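PDB 5WB5: putative eukaryotic translation initiation factor eIF-4E from Leishmania major, which probably binds the methylated 5' cap of messenger RNA, including the trypanosomatid cap 4 structure, and helps to start translation. Local coordinates for residues Q24-L29 and F80-K85; P162-I167 and L178-S183; E56-M61 and V141-V146; G97-N102 and A193-L198; S74-F79 and V168-K173. All blocks are in the same frame, centred on the assembly; numbering follows the deposited sequence.

Interaction 1 (Q24-L29 and F80-K85)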
# COMPACT_ATOMS: atom_id res chain seq x y z
N GLN A 24 -6.72 7.90 -11.34
CA GLN A 24 -6.46 7.25 -12.62
C GLN A 24 -6.87 5.79 -12.60
O GLN A 24 -7.24 5.23 -13.64
CB GLN A 24 -4.98 7.39 -12.99
CG GLN A 24 -4.61 6.79 -14.33
CD GLN A 24 -5.37 7.41 -15.49
OE1 GLN A 24 -5.49 8.63 -15.58
NE2 GLN A 24 -5.90 6.57 -16.37
N ARG A 25 -6.82 5.16 -11.43
CA ARG A 25 -7.13 3.74 -11.30
C ARG A 25 -7.73 3.49 -9.93
O ARG A 25 -7.44 4.20 -8.96
CB ARG A 25 -5.88 2.87 -11.49
CG ARG A 25 -5.20 3.03 -12.83
CD ARG A 25 -3.97 2.14 -12.95
NE ARG A 25 -2.84 2.64 -12.18
CZ ARG A 25 -1.69 1.98 -12.03
NH1 ARG A 25 -1.52 0.79 -12.58
NH2 ARG A 25 -0.71 2.52 -11.31
N ALA A 26 -8.59 2.47 -9.85
CA ALA A 26 -9.07 2.00 -8.56
C ALA A 26 -7.99 1.16 -7.89
O ALA A 26 -7.11 0.60 -8.54
CB ALA A 26 -10.35 1.19 -8.73
N TRP A 27 -8.06 1.08 -6.56
CA TRP A 27 -7.06 0.35 -5.80
C TRP A 27 -7.72 -0.39 -4.65
O TRP A 27 -8.53 0.19 -3.93
CB TRP A 27 -5.97 1.29 -5.27
CG TRP A 27 -5.20 1.97 -6.34
CD1 TRP A 27 -5.54 3.12 -6.99
CD2 TRP A 27 -3.95 1.55 -6.91
NE1 TRP A 27 -4.58 3.44 -7.92
CE2 TRP A 27 -3.59 2.49 -7.89
CE3 TRP A 27 -3.10 0.46 -6.67
CZ2 TRP A 27 -2.43 2.38 -8.64
CZ3 TRP A 27 -1.94 0.35 -7.42
CH2 TRP A 27 -1.61 1.31 -8.39
N THR A 28 -7.35 -1.65 -4.46
CA THR A 28 -7.90 -2.49 -3.40
C THR A 28 -6.84 -2.75 -2.35
O THR A 28 -5.67 -3.00 -2.67
CB THR A 28 -8.41 -3.81 -3.97
OG1 THR A 28 -9.35 -3.56 -5.02
CG2 THR A 28 -9.09 -4.63 -2.88
N LEU A 29 -7.27 -2.71 -1.08
CA LEU A 29 -6.42 -2.96 0.08
C LEU A 29 -6.72 -4.34 0.65
O LEU A 29 -7.88 -4.76 0.72
CB LEU A 29 -6.65 -1.89 1.15
CG LEU A 29 -6.01 -2.07 2.53
CD1 LEU A 29 -4.51 -1.90 2.48
CD2 LEU A 29 -6.62 -1.11 3.54
N PHE A 80 -3.16 -2.95 -4.29
CA PHE A 80 -2.95 -3.31 -5.69
C PHE A 80 -4.07 -2.77 -6.56
O PHE A 80 -5.20 -2.59 -6.10
CB PHE A 80 -2.85 -4.83 -5.87
CG PHE A 80 -1.49 -5.39 -5.60
CD1 PHE A 80 -0.97 -5.38 -4.31
CD2 PHE A 80 -0.72 -5.91 -6.62
CE1 PHE A 80 0.29 -5.88 -4.06
CE2 PHE A 80 0.54 -6.42 -6.37
CZ PHE A 80 1.04 -6.41 -5.09
N GLN A 81 -3.74 -2.51 -7.83
CA GLN A 81 -4.77 -2.06 -8.77
C GLN A 81 -5.96 -3.01 -8.74
O GLN A 81 -5.81 -4.22 -8.54
CB GLN A 81 -4.20 -1.97 -10.19
CG GLN A 81 -5.26 -1.70 -11.25
CD GLN A 81 -4.67 -1.33 -12.59
OE1 GLN A 81 -3.46 -1.17 -12.73
NE2 GLN A 81 -5.53 -1.20 -13.60
N GLU A 82 -7.15 -2.46 -8.93
CA GLU A 82 -8.35 -3.28 -8.92
C GLU A 82 -8.29 -4.32 -10.02
O GLU A 82 -7.84 -4.05 -11.14
CB GLU A 82 -9.60 -2.41 -9.09
CG GLU A 82 -10.89 -3.14 -8.78
CD GLU A 82 -12.10 -2.23 -8.80
OE1 GLU A 82 -12.04 -1.17 -9.47
OE2 GLU A 82 -13.11 -2.56 -8.15
N GLY A 83 -8.74 -5.53 -9.71
CA GLY A 83 -8.62 -6.64 -10.64
C GLY A 83 -7.24 -7.23 -10.72
O GLY A 83 -6.93 -7.92 -11.70
N VAL A 84 -6.39 -6.97 -9.73
CA VAL A 84 -5.02 -7.48 -9.71
C VAL A 84 -4.75 -8.02 -8.32
O VAL A 84 -4.70 -7.25 -7.35
CB VAL A 84 -3.99 -6.39 -10.08
CG1 VAL A 84 -2.57 -6.93 -9.97
CG2 VAL A 84 -4.26 -5.87 -11.48
N LYS A 85 -4.58 -9.33 -8.21
CA LYS A 85 -4.29 -9.94 -6.92
C LYS A 85 -2.82 -9.74 -6.55
O LYS A 85 -1.96 -9.68 -7.43
CB LYS A 85 -4.62 -11.43 -6.94
CG LYS A 85 -6.07 -11.75 -7.28
CD LYS A 85 -6.32 -13.25 -7.30
CE LYS A 85 -7.76 -13.58 -7.68
NZ LYS A 85 -8.00 -15.05 -7.75
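Backbone hydrogen bonds hold strands 22-32 and 75-81 together, antiparallel, in the eIF4E sheet. Thr-28 N gives a nearly straight bond to Phe-80 O at 2.9 Å, and Phe-80 N returns one to Thr-28 O at 3.0 Å. One residue past the non-hydrogen-bonded pair Trp-27 and Gln-81, Glu-82 N meets Ala-26 O from above the carbonyl plane (3.1 Å). A type II turn follows from Gln-81 to Val-84, whose third position, with positive phi, suits Gly-83.

Van der Waals packing comes mainly from Trp-27, whose flat indole lies against the Gln-81 backbone, with Gln-81 CA 3.6 Å above one face, toward the rim.

The polar side-chain bond joins Arg-25 NH1 to Gln-81 OE1 (2.8 Å); it is bent (131°), with NH1 above the amide plane. The extended Gln-81 chain crosses Arg-25 at roughly a right angle, amide and guanidinium planes 78° apart. Since NH1 also bonds Val-164 O and NE pairs with Glu-148, the arginine charge is probably well stabilised beside the indole.

Interaction 2 (P162-I167 and L178-S183)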
# COMPACT_ATOMS: atom_id res chain seq x y z
N PRO A 162 0.16 0.10 -17.73
CA PRO A 162 0.79 0.54 -16.49
C PRO A 162 2.00 -0.30 -16.13
O PRO A 162 2.11 -1.47 -16.50
CB PRO A 162 -0.33 0.36 -15.45
CG PRO A 162 -1.12 -0.78 -15.97
CD PRO A 162 -1.05 -0.70 -17.48
N PHE A 163 2.93 0.33 -15.41
CA PHE A 163 4.15 -0.32 -14.97
C PHE A 163 4.09 -0.78 -13.52
O PHE A 163 4.60 -1.85 -13.19
CB PHE A 163 5.35 0.62 -15.16
CG PHE A 163 6.63 0.09 -14.59
CD1 PHE A 163 7.23 -1.04 -15.12
CD2 PHE A 163 7.25 0.73 -13.53
CE1 PHE A 163 8.41 -1.53 -14.60
CE2 PHE A 163 8.44 0.25 -13.00
CZ PHE A 163 9.02 -0.88 -13.54
N VAL A 164 3.48 0.01 -12.64
CA VAL A 164 3.33 -0.35 -11.24
C VAL A 164 1.97 -1.01 -11.05
O VAL A 164 0.94 -0.46 -11.45
CB VAL A 164 3.46 0.89 -10.34
CG1 VAL A 164 3.17 0.55 -8.89
CG2 VAL A 164 4.86 1.49 -10.48
N THR A 165 1.97 -2.21 -10.46
CA THR A 165 0.74 -2.94 -10.21
C THR A 165 0.30 -2.88 -8.76
O THR A 165 -0.90 -2.98 -8.48
CB THR A 165 0.90 -4.41 -10.62
OG1 THR A 165 1.92 -5.03 -9.83
CG2 THR A 165 1.25 -4.52 -12.09
N GLY A 166 1.24 -2.74 -7.82
CA GLY A 166 0.83 -2.64 -6.43
C GLY A 166 2.01 -2.42 -5.51
O GLY A 166 3.15 -2.24 -5.95
N ILE A 167 1.72 -2.43 -4.21
CA ILE A 167 2.72 -2.28 -3.17
C ILE A 167 2.33 -3.15 -1.98
O ILE A 167 1.16 -3.52 -1.81
CB ILE A 167 2.91 -0.82 -2.70
CG1 ILE A 167 1.59 -0.25 -2.18
CG2 ILE A 167 3.46 0.04 -3.83
CD1 ILE A 167 1.73 1.11 -1.51
N LEU A 178 9.15 -2.99 2.76
CA LEU A 178 8.36 -2.28 1.77
C LEU A 178 8.67 -2.85 0.40
O LEU A 178 9.82 -3.18 0.11
CB LEU A 178 8.67 -0.78 1.80
CG LEU A 178 7.97 0.07 0.73
CD1 LEU A 178 6.48 0.06 0.92
CD2 LEU A 178 8.50 1.48 0.78
N ALA A 179 7.65 -2.99 -0.44
CA ALA A 179 7.84 -3.60 -1.75
C ALA A 179 6.91 -2.93 -2.75
O ALA A 179 5.74 -2.68 -2.45
CB ALA A 179 7.57 -5.11 -1.71
N VAL A 180 7.44 -2.64 -3.94
CA VAL A 180 6.67 -2.10 -5.05
C VAL A 180 6.66 -3.17 -6.14
O VAL A 180 7.71 -3.48 -6.72
CB VAL A 180 7.26 -0.79 -5.57
CG1 VAL A 180 6.42 -0.23 -6.71
CG2 VAL A 180 7.37 0.22 -4.44
N TRP A 181 5.49 -3.77 -6.38
CA TRP A 181 5.33 -4.80 -7.38
C TRP A 181 5.01 -4.15 -8.72
O TRP A 181 3.98 -3.48 -8.86
CB TRP A 181 4.22 -5.78 -7.00
CG TRP A 181 4.53 -6.66 -5.83
CD1 TRP A 181 5.30 -6.36 -4.74
CD2 TRP A 181 4.09 -8.02 -5.65
NE1 TRP A 181 5.35 -7.43 -3.89
CE2 TRP A 181 4.63 -8.46 -4.42
CE3 TRP A 181 3.30 -8.89 -6.40
CZ2 TRP A 181 4.39 -9.74 -3.93
CZ3 TRP A 181 3.06 -10.16 -5.90
CH2 TRP A 181 3.61 -10.58 -4.68
N VAL A 182 5.90 -4.37 -9.70
CA VAL A 182 5.74 -3.86 -11.05
C VAL A 182 5.26 -4.99 -11.96
O VAL A 182 4.94 -6.09 -11.48
CB VAL A 182 7.07 -3.27 -11.57
CG1 VAL A 182 7.54 -2.16 -10.65
CG2 VAL A 182 8.13 -4.34 -11.71
N SER A 183 5.22 -4.74 -13.27
CA SER A 183 4.70 -5.70 -14.24
C SER A 183 5.74 -6.19 -15.24
O SER A 183 5.63 -7.32 -15.71
CB SER A 183 3.53 -5.09 -15.02
OG SER A 183 3.94 -3.96 -15.77
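A beta hairpin formed by strands 164-171 and 175-182 is interrupted here by a classic bulge, in which Thr-165 and Gly-166 both face Trp-181. Val-164, Ile-167, Val-180 and Val-182 project to one face of the sheet, where branched apolar side chains fill the layer beneath helices 133-147 and 188-200. Ile-167 and Val-180 run side by side in the same direction, CG2 to CG2 at 4.0 Å, whereas Val-164 crosses Val-180 obliquely. Phe-163, its CG anti to the backbone N (chi1 174°), lies alongside Val-182, whose CG1 sits over the ring face, 3.9 Å from its centroid, in a CH-pi contact. Trp-181 projects to the other face; Gly-166 opposite it is fully extended, phi and psi near 180°, which glycine reaches easily without a side chain. The Thr-165 hydroxyl lies near Trp-181 O but also bonds Asn-93 OD1, which ties the bulge to helix 91-94. Ser-183 OG gives a hydrogen bond to Pro-162 O, arriving in the carbonyl plane on a lone pair. The bulge itself is gripped at a single oxygen: Trp-181 O takes N-H groups from both Thr-165 N (2.9 Å) and Gly-166 N (3.0 Å), each in the carbonyl plane.

Interaction 3 (E56-M61 and V141-V146)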
# COMPACT_ATOMS: atom_id res chain seq x y z
N GLU A 56 -10.61 11.19 -1.89
CA GLU A 56 -11.36 11.21 -0.64
C GLU A 56 -11.52 9.80 -0.07
O GLU A 56 -11.30 9.58 1.13
CB GLU A 56 -12.73 11.85 -0.86
CG GLU A 56 -12.69 13.32 -1.26
CD GLU A 56 -12.43 13.52 -2.75
OE1 GLU A 56 -12.08 12.54 -3.43
OE2 GLU A 56 -12.59 14.66 -3.23
N GLU A 57 -11.92 8.85 -0.91
CA GLU A 57 -12.00 7.46 -0.47
C GLU A 57 -10.65 6.99 0.06
O GLU A 57 -10.58 6.29 1.08
CB GLU A 57 -12.46 6.56 -1.61
CG GLU A 57 -13.92 6.71 -1.98
CD GLU A 57 -14.42 5.57 -2.84
OE1 GLU A 57 -13.62 4.98 -3.60
OE2 GLU A 57 -15.63 5.25 -2.75
N PHE A 58 -9.57 7.35 -0.63
CA PHE A 58 -8.24 6.96 -0.19
C PHE A 58 -7.95 7.46 1.21
O PHE A 58 -7.46 6.72 2.07
CB PHE A 58 -7.20 7.48 -1.19
CG PHE A 58 -5.78 7.35 -0.72
CD1 PHE A 58 -5.13 6.13 -0.79
CD2 PHE A 58 -5.10 8.44 -0.23
CE1 PHE A 58 -3.82 6.02 -0.37
CE2 PHE A 58 -3.79 8.33 0.20
CZ PHE A 58 -3.15 7.12 0.13
N PHE A 59 -8.25 8.74 1.47
CA PHE A 59 -7.95 9.29 2.79
C PHE A 59 -8.87 8.73 3.87
O PHE A 59 -8.47 8.63 5.03
CB PHE A 59 -8.00 10.81 2.75
CG PHE A 59 -6.75 11.42 2.19
CD1 PHE A 59 -5.59 11.49 2.95
CD2 PHE A 59 -6.72 11.91 0.89
CE1 PHE A 59 -4.44 12.04 2.44
CE2 PHE A 59 -5.57 12.46 0.38
CZ PHE A 59 -4.42 12.53 1.15
N VAL A 60 -10.10 8.35 3.52
CA VAL A 60 -10.96 7.67 4.49
C VAL A 60 -10.37 6.31 4.84
O VAL A 60 -10.27 5.93 6.02
CB VAL A 60 -12.39 7.54 3.94
CG1 VAL A 60 -13.25 6.72 4.87
CG2 VAL A 60 -13.01 8.92 3.75
N MET A 61 -9.99 5.54 3.82
CA MET A 61 -9.26 4.29 4.04
C MET A 61 -8.11 4.51 5.01
O MET A 61 -7.98 3.81 6.01
CB MET A 61 -8.75 3.76 2.70
CG MET A 61 -7.99 2.44 2.78
SD MET A 61 -7.06 2.11 1.27
CE MET A 61 -5.69 3.23 1.48
N VAL A 141 4.36 6.61 0.27
CA VAL A 141 4.36 5.68 -0.85
C VAL A 141 2.94 5.40 -1.32
O VAL A 141 2.68 5.26 -2.52
CB VAL A 141 5.11 4.39 -0.48
CG1 VAL A 141 5.05 3.38 -1.62
CG2 VAL A 141 6.55 4.71 -0.13
N LEU A 142 1.99 5.31 -0.38
CA LEU A 142 0.60 5.12 -0.79
C LEU A 142 0.10 6.31 -1.59
O LEU A 142 -0.58 6.13 -2.62
CB LEU A 142 -0.27 4.88 0.45
CG LEU A 142 -0.36 3.44 0.92
CD1 LEU A 142 -0.87 3.38 2.36
CD2 LEU A 142 -1.27 2.64 -0.01
N MET A 143 0.41 7.53 -1.15
CA MET A 143 -0.02 8.72 -1.86
C MET A 143 0.63 8.79 -3.24
O MET A 143 -0.01 9.21 -4.21
CB MET A 143 0.32 9.98 -1.06
CG MET A 143 -0.54 10.17 0.18
SD MET A 143 -0.23 11.73 1.03
CE MET A 143 1.49 11.52 1.48
N ALA A 144 1.90 8.39 -3.34
CA ALA A 144 2.56 8.35 -4.64
C ALA A 144 1.91 7.30 -5.54
O ALA A 144 1.81 7.50 -6.76
CB ALA A 144 4.05 8.06 -4.47
N THR A 145 1.47 6.19 -4.97
CA THR A 145 0.80 5.17 -5.76
C THR A 145 -0.50 5.71 -6.34
O THR A 145 -0.70 5.72 -7.56
CB THR A 145 0.53 3.93 -4.91
OG1 THR A 145 1.76 3.48 -4.32
CG2 THR A 145 -0.06 2.80 -5.75
N VAL A 146 -1.39 6.21 -5.48
CA VAL A 146 -2.70 6.65 -5.96
C VAL A 146 -2.56 7.88 -6.85
O VAL A 146 -3.29 8.02 -7.84
CB VAL A 146 -3.66 6.91 -4.78
CG1 VAL A 146 -3.96 5.62 -4.05
CG2 VAL A 146 -3.10 7.97 -3.84
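Leu-142 opens the contact: its CB meets the Phe-58 ring at the edge, in plane, 3.7 Å from CZ. Phe-58 reaches this far because its CG is anti to the backbone N (chi1 170°), driving the ring across between two roughly antiparallel helix segments whose axes come no nearer than 11.5 Å. Met-143 crosses Phe-58 at about a right angle and sets CG 3.7 Å from CE2. With chi2 extended (-175°), its SD continues outward to an oblique Met-aromatic contact with Phe-59, 5.4 Å from the ring centroid, before the chain bends. Val-146 covers a face of Phe-58, CG2 standing over the ring centre at 3.9 Å, 3° off the normal. A flat ring suits this place, its face taking the Val-146 methyl and its edge Leu-142 CB. Beneath the pair, Leu-142 and Val-146 rest on Phe-79 of strand 75-81 and Met-61 on Leu-29 of strand 22-32. Phe-59 and Met-143 are instead touched by the chain of another protein, consistent with partner binding on the helical face of eIF4E.

Interaction 4 (G97-N102 and A193-L198)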
# COMPACT_ATOMS: atom_id res chain seq x y z
N GLY A 97 8.23 -8.15 -11.39
CA GLY A 97 8.83 -8.49 -10.11
C GLY A 97 8.49 -7.47 -9.05
O GLY A 97 7.49 -6.76 -9.15
N LYS A 98 9.33 -7.39 -8.02
CA LYS A 98 9.13 -6.44 -6.93
C LYS A 98 10.45 -5.82 -6.52
O LYS A 98 11.47 -6.52 -6.39
CB LYS A 98 8.46 -7.11 -5.72
CG LYS A 98 9.25 -8.24 -5.08
CD LYS A 98 8.49 -8.80 -3.88
CE LYS A 98 9.21 -9.99 -3.27
NZ LYS A 98 9.21 -11.17 -4.18
N LEU A 99 10.43 -4.51 -6.31
CA LEU A 99 11.55 -3.77 -5.75
C LEU A 99 11.25 -3.48 -4.28
O LEU A 99 10.28 -2.77 -3.99
CB LEU A 99 11.79 -2.46 -6.52
CG LEU A 99 12.87 -1.51 -5.99
CD1 LEU A 99 14.26 -1.99 -6.37
CD2 LEU A 99 12.62 -0.11 -6.51
N TRP A 100 12.05 -4.02 -3.38
CA TRP A 100 11.76 -3.94 -1.96
C TRP A 100 12.96 -3.43 -1.17
O TRP A 100 14.09 -3.41 -1.65
CB TRP A 100 11.30 -5.31 -1.40
CG TRP A 100 12.26 -6.44 -1.64
CD1 TRP A 100 12.32 -7.24 -2.74
CD2 TRP A 100 13.28 -6.90 -0.74
NE1 TRP A 100 13.32 -8.18 -2.59
CE2 TRP A 100 13.92 -7.99 -1.37
CE3 TRP A 100 13.71 -6.50 0.52
CZ2 TRP A 100 14.98 -8.68 -0.77
CZ3 TRP A 100 14.76 -7.19 1.12
CH2 TRP A 100 15.38 -8.26 0.47
N VAL A 101 12.66 -3.00 0.05
CA VAL A 101 13.64 -2.45 0.98
C VAL A 101 13.27 -2.89 2.39
O VAL A 101 12.09 -3.09 2.71
CB VAL A 101 13.73 -0.91 0.90
CG1 VAL A 101 14.15 -0.46 -0.49
CG2 VAL A 101 12.40 -0.28 1.29
N ASN A 102 14.29 -3.02 3.25
CA ASN A 102 14.12 -3.40 4.64
C ASN A 102 14.33 -2.16 5.51
O ASN A 102 15.46 -1.71 5.70
CB ASN A 102 15.09 -4.51 5.04
CG ASN A 102 14.86 -5.79 4.26
OD1 ASN A 102 13.81 -5.99 3.66
ND2 ASN A 102 15.86 -6.67 4.27
N ALA A 193 13.99 4.52 -12.50
CA ALA A 193 13.06 5.60 -12.16
C ALA A 193 12.26 5.26 -10.90
O ALA A 193 12.05 6.12 -10.04
CB ALA A 193 12.11 5.87 -13.33
N LEU A 194 11.85 4.00 -10.76
CA LEU A 194 11.17 3.59 -9.54
C LEU A 194 12.11 3.64 -8.34
O LEU A 194 11.69 3.98 -7.23
CB LEU A 194 10.58 2.19 -9.71
CG LEU A 194 9.90 1.63 -8.47
CD1 LEU A 194 8.82 2.57 -7.95
CD2 LEU A 194 9.31 0.27 -8.79
N LYS A 195 13.39 3.33 -8.55
CA LYS A 195 14.36 3.39 -7.46
C LYS A 195 14.47 4.81 -6.90
O LYS A 195 14.31 5.03 -5.70
CB LYS A 195 15.72 2.88 -7.93
CG LYS A 195 15.83 1.36 -8.06
CD LYS A 195 17.10 0.94 -8.79
CE LYS A 195 18.35 1.22 -7.96
NZ LYS A 195 19.60 0.85 -8.69
N LYS A 196 14.80 5.78 -7.77
CA LYS A 196 14.87 7.17 -7.31
C LYS A 196 13.56 7.61 -6.67
O LYS A 196 13.56 8.25 -5.61
CB LYS A 196 15.23 8.10 -8.45
CG LYS A 196 15.48 9.56 -8.04
CD LYS A 196 15.83 10.42 -9.26
CE LYS A 196 17.31 10.38 -9.60
NZ LYS A 196 18.12 11.09 -8.57
N ALA A 197 12.42 7.30 -7.30
CA ALA A 197 11.14 7.72 -6.74
C ALA A 197 10.94 7.16 -5.33
O ALA A 197 10.64 7.90 -4.39
CB ALA A 197 9.99 7.29 -7.65
N LEU A 198 11.11 5.85 -5.18
CA LEU A 198 10.89 5.20 -3.89
C LEU A 198 11.86 5.72 -2.84
O LEU A 198 11.49 5.87 -1.67
CB LEU A 198 11.04 3.69 -4.05
CG LEU A 198 10.83 2.85 -2.79
CD1 LEU A 198 9.42 3.02 -2.27
CD2 LEU A 198 11.12 1.39 -3.07
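Three leucines, each with CG anti to the backbone N (chi1 175° for Leu-99, 177° for Leu-194 and 180° for Leu-198), bring strand 97-104 and helix 188-200 together: Leu-99 extends toward the helix, Leu-194 and Leu-198 toward the strand. The outcome is that Leu-99 CD2 becomes the focus of the contact, a single methyl inserted among three helix side chains. It lies 3.8 Å from Leu-194 CG, as the two leucines slide past each other in opposite directions. On the next turn of the helix, Leu-198 CD2 approaches the same methyl to 4.0 Å. Lys-195 crosses Leu-99 at about a right angle and contributes its aliphatic CG, 3.9 Å from Leu-99 CD2. The chain then bends at chi3 and carries NZ away from the strand, so lysine suits this exposed border by giving methylenes to the core and charge to the outside. No hydrogen bond joins the two segments, and shape and hydrophobic cover hold them together. Both helix leucines thus meet Leu-99, and Leu-198 CD2 also borders Val-101 CG1 at 4.4 Å. Here helix 188-200 packs on one face of the antiparallel sheet, as in the alpha/beta fold of the eIF4E family.

Interaction 5 (S74-F79 and V168-K173)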
# COMPACT_ATOMS: atom_id res chain seq x y z
N SER A 74 3.35 -10.09 12.77
CA SER A 74 3.31 -10.83 11.51
C SER A 74 2.05 -10.40 10.76
O SER A 74 1.01 -11.05 10.85
CB SER A 74 3.34 -12.32 11.75
OG SER A 74 4.53 -12.70 12.41
N SER A 75 2.15 -9.30 10.02
CA SER A 75 1.03 -8.77 9.26
C SER A 75 1.54 -8.19 7.95
O SER A 75 2.71 -7.82 7.83
CB SER A 75 0.27 -7.70 10.05
OG SER A 75 -0.31 -8.25 11.23
N GLN A 76 0.65 -8.12 6.96
CA GLN A 76 1.00 -7.51 5.69
C GLN A 76 -0.18 -6.75 5.12
O GLN A 76 -1.28 -7.30 4.99
CB GLN A 76 1.48 -8.54 4.66
CG GLN A 76 2.58 -9.47 5.17
CD GLN A 76 3.11 -10.41 4.09
OE1 GLN A 76 4.12 -11.08 4.30
NE2 GLN A 76 2.42 -10.47 2.95
N TYR A 77 0.07 -5.48 4.78
CA TYR A 77 -0.82 -4.67 3.95
C TYR A 77 -0.45 -4.87 2.49
O TYR A 77 0.73 -4.78 2.13
CB TYR A 77 -0.71 -3.18 4.29
CG TYR A 77 -1.43 -2.70 5.54
CD1 TYR A 77 -2.74 -3.08 5.81
CD2 TYR A 77 -0.80 -1.85 6.44
CE1 TYR A 77 -3.40 -2.64 6.94
CE2 TYR A 77 -1.45 -1.40 7.58
CZ TYR A 77 -2.74 -1.80 7.82
OH TYR A 77 -3.39 -1.35 8.96
N HIS A 78 -1.45 -5.13 1.66
CA HIS A 78 -1.28 -5.14 0.21
C HIS A 78 -2.17 -4.06 -0.37
O HIS A 78 -3.26 -3.81 0.13
CB HIS A 78 -1.66 -6.50 -0.40
CG HIS A 78 -1.08 -7.68 0.34
ND1 HIS A 78 -0.01 -8.40 -0.14
CD2 HIS A 78 -1.45 -8.27 1.50
CE1 HIS A 78 0.27 -9.37 0.71
NE2 HIS A 78 -0.58 -9.32 1.71
N PHE A 79 -1.70 -3.41 -1.43
CA PHE A 79 -2.44 -2.31 -2.06
C PHE A 79 -2.19 -2.42 -3.55
O PHE A 79 -1.11 -2.04 -4.03
CB PHE A 79 -1.99 -0.97 -1.49
CG PHE A 79 -2.84 0.19 -1.92
CD1 PHE A 79 -4.09 0.40 -1.36
CD2 PHE A 79 -2.39 1.08 -2.88
CE1 PHE A 79 -4.87 1.47 -1.74
CE2 PHE A 79 -3.16 2.15 -3.27
CZ PHE A 79 -4.40 2.35 -2.70
N VAL A 168 3.32 -3.47 -1.16
CA VAL A 168 3.14 -4.37 -0.02
C VAL A 168 4.02 -3.87 1.12
O VAL A 168 5.22 -3.66 0.95
CB VAL A 168 3.49 -5.83 -0.36
CG1 VAL A 168 3.26 -6.74 0.84
CG2 VAL A 168 2.69 -6.33 -1.56
N MET A 169 3.41 -3.68 2.29
CA MET A 169 4.13 -3.45 3.53
C MET A 169 4.03 -4.72 4.36
O MET A 169 2.95 -5.30 4.48
CB MET A 169 3.56 -2.25 4.30
CG MET A 169 4.17 -2.06 5.67
SD MET A 169 5.96 -1.83 5.59
CE MET A 169 6.07 -0.10 5.20
N SER A 170 5.16 -5.18 4.90
CA SER A 170 5.23 -6.45 5.61
C SER A 170 5.93 -6.23 6.94
O SER A 170 7.14 -5.96 6.98
CB SER A 170 5.97 -7.50 4.78
OG SER A 170 5.81 -8.79 5.33
N LYS A 171 5.17 -6.32 8.03
CA LYS A 171 5.73 -6.20 9.37
C LYS A 171 6.40 -7.52 9.74
O LYS A 171 5.74 -8.56 9.82
CB LYS A 171 4.61 -5.87 10.36
CG LYS A 171 5.08 -5.36 11.71
CD LYS A 171 5.33 -3.87 11.69
CE LYS A 171 5.63 -3.34 13.08
NZ LYS A 171 4.44 -3.40 13.97
N ARG A 172 7.72 -7.48 9.94
CA ARG A 172 8.49 -8.66 10.30
C ARG A 172 9.04 -8.51 11.72
O ARG A 172 8.80 -7.50 12.40
CB ARG A 172 9.62 -8.89 9.29
N LYS A 173 9.77 -9.53 12.16
CA LYS A 173 10.29 -9.55 13.52
C LYS A 173 11.28 -8.41 13.75
O LYS A 173 11.11 -7.60 14.66
CB LYS A 173 10.95 -10.89 13.80
CG LYS A 173 10.02 -12.08 13.65
CD LYS A 173 10.79 -13.40 13.63
CE LYS A 173 11.68 -13.54 12.41
NZ LYS A 173 10.95 -13.30 11.13
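Tyr-77 and Met-169 mark the close-knit part of this antiparallel pairing of strands 75-81 and 164-171. They form a hydrogen-bonded pair in which Tyr-77 N reaches Met-169 O and Met-169 N reaches Tyr-77 O, both at 2.9 Å and both in the carbonyl plane. Their side chains start out on the helix-covered face with CB atoms 4.4 Å apart and then diverge, Tyr-77 to bond Lys-66 O through its hydroxyl and Met-169 to pack on Trp-138. On the other face, Val-168 and His-78 run side by side. Both valine methyls meet the imidazole, CG2 coming 3.7 Å from ND1, so a compact branched residue fills the space beside the flat ring.

Toward Ser-75 and Lys-171 the contact loosens and becomes polar. Lys-171 N still bonds Ser-75 O (2.9 Å), but the lysine side chain bends away at chi2 and chi4 to take its NZ to Leu-68 O. Farther along the same face as His-78 and Val-168, at the partly exposed pair Gln-76 and Ser-170, Ser-170 OG gives a hydrogen bond to OE1 of the extended Gln-76 at 3.0 Å. The hydroxyl approaches almost at right angles to the C=O direction (96°) and from above the amide plane, away from the lone pairs. Three main-chain bonds thus run along the pairing, whereas the side-chain bond is single and poorly directed, probably a modest contribution where water can compete.

How the interactions relate
From the N terminus, 24-29 begins interaction 1, and 56-61 and 74-79 begin interactions 3 and 5 before 80-85 closes the first loop. Interactions 1, 3 and 5 therefore cross one another. Segment 97-102 then opens interaction 4; 141-146 closes interaction 3, and 168-173 closes interaction 5, so both cross interaction 4. Interaction 2, a local hairpin closure, crosses interaction 5 and falls wholly within the span of interaction 4, completed at 193-198. Interactions 1, 5 and 2 join four successive strands of one sheet, sharing strands 75-81 and 164-171. Interaction 3 pairs two helices above it, with Phe-79 beneath, and interaction 4 attaches a third helix farther across.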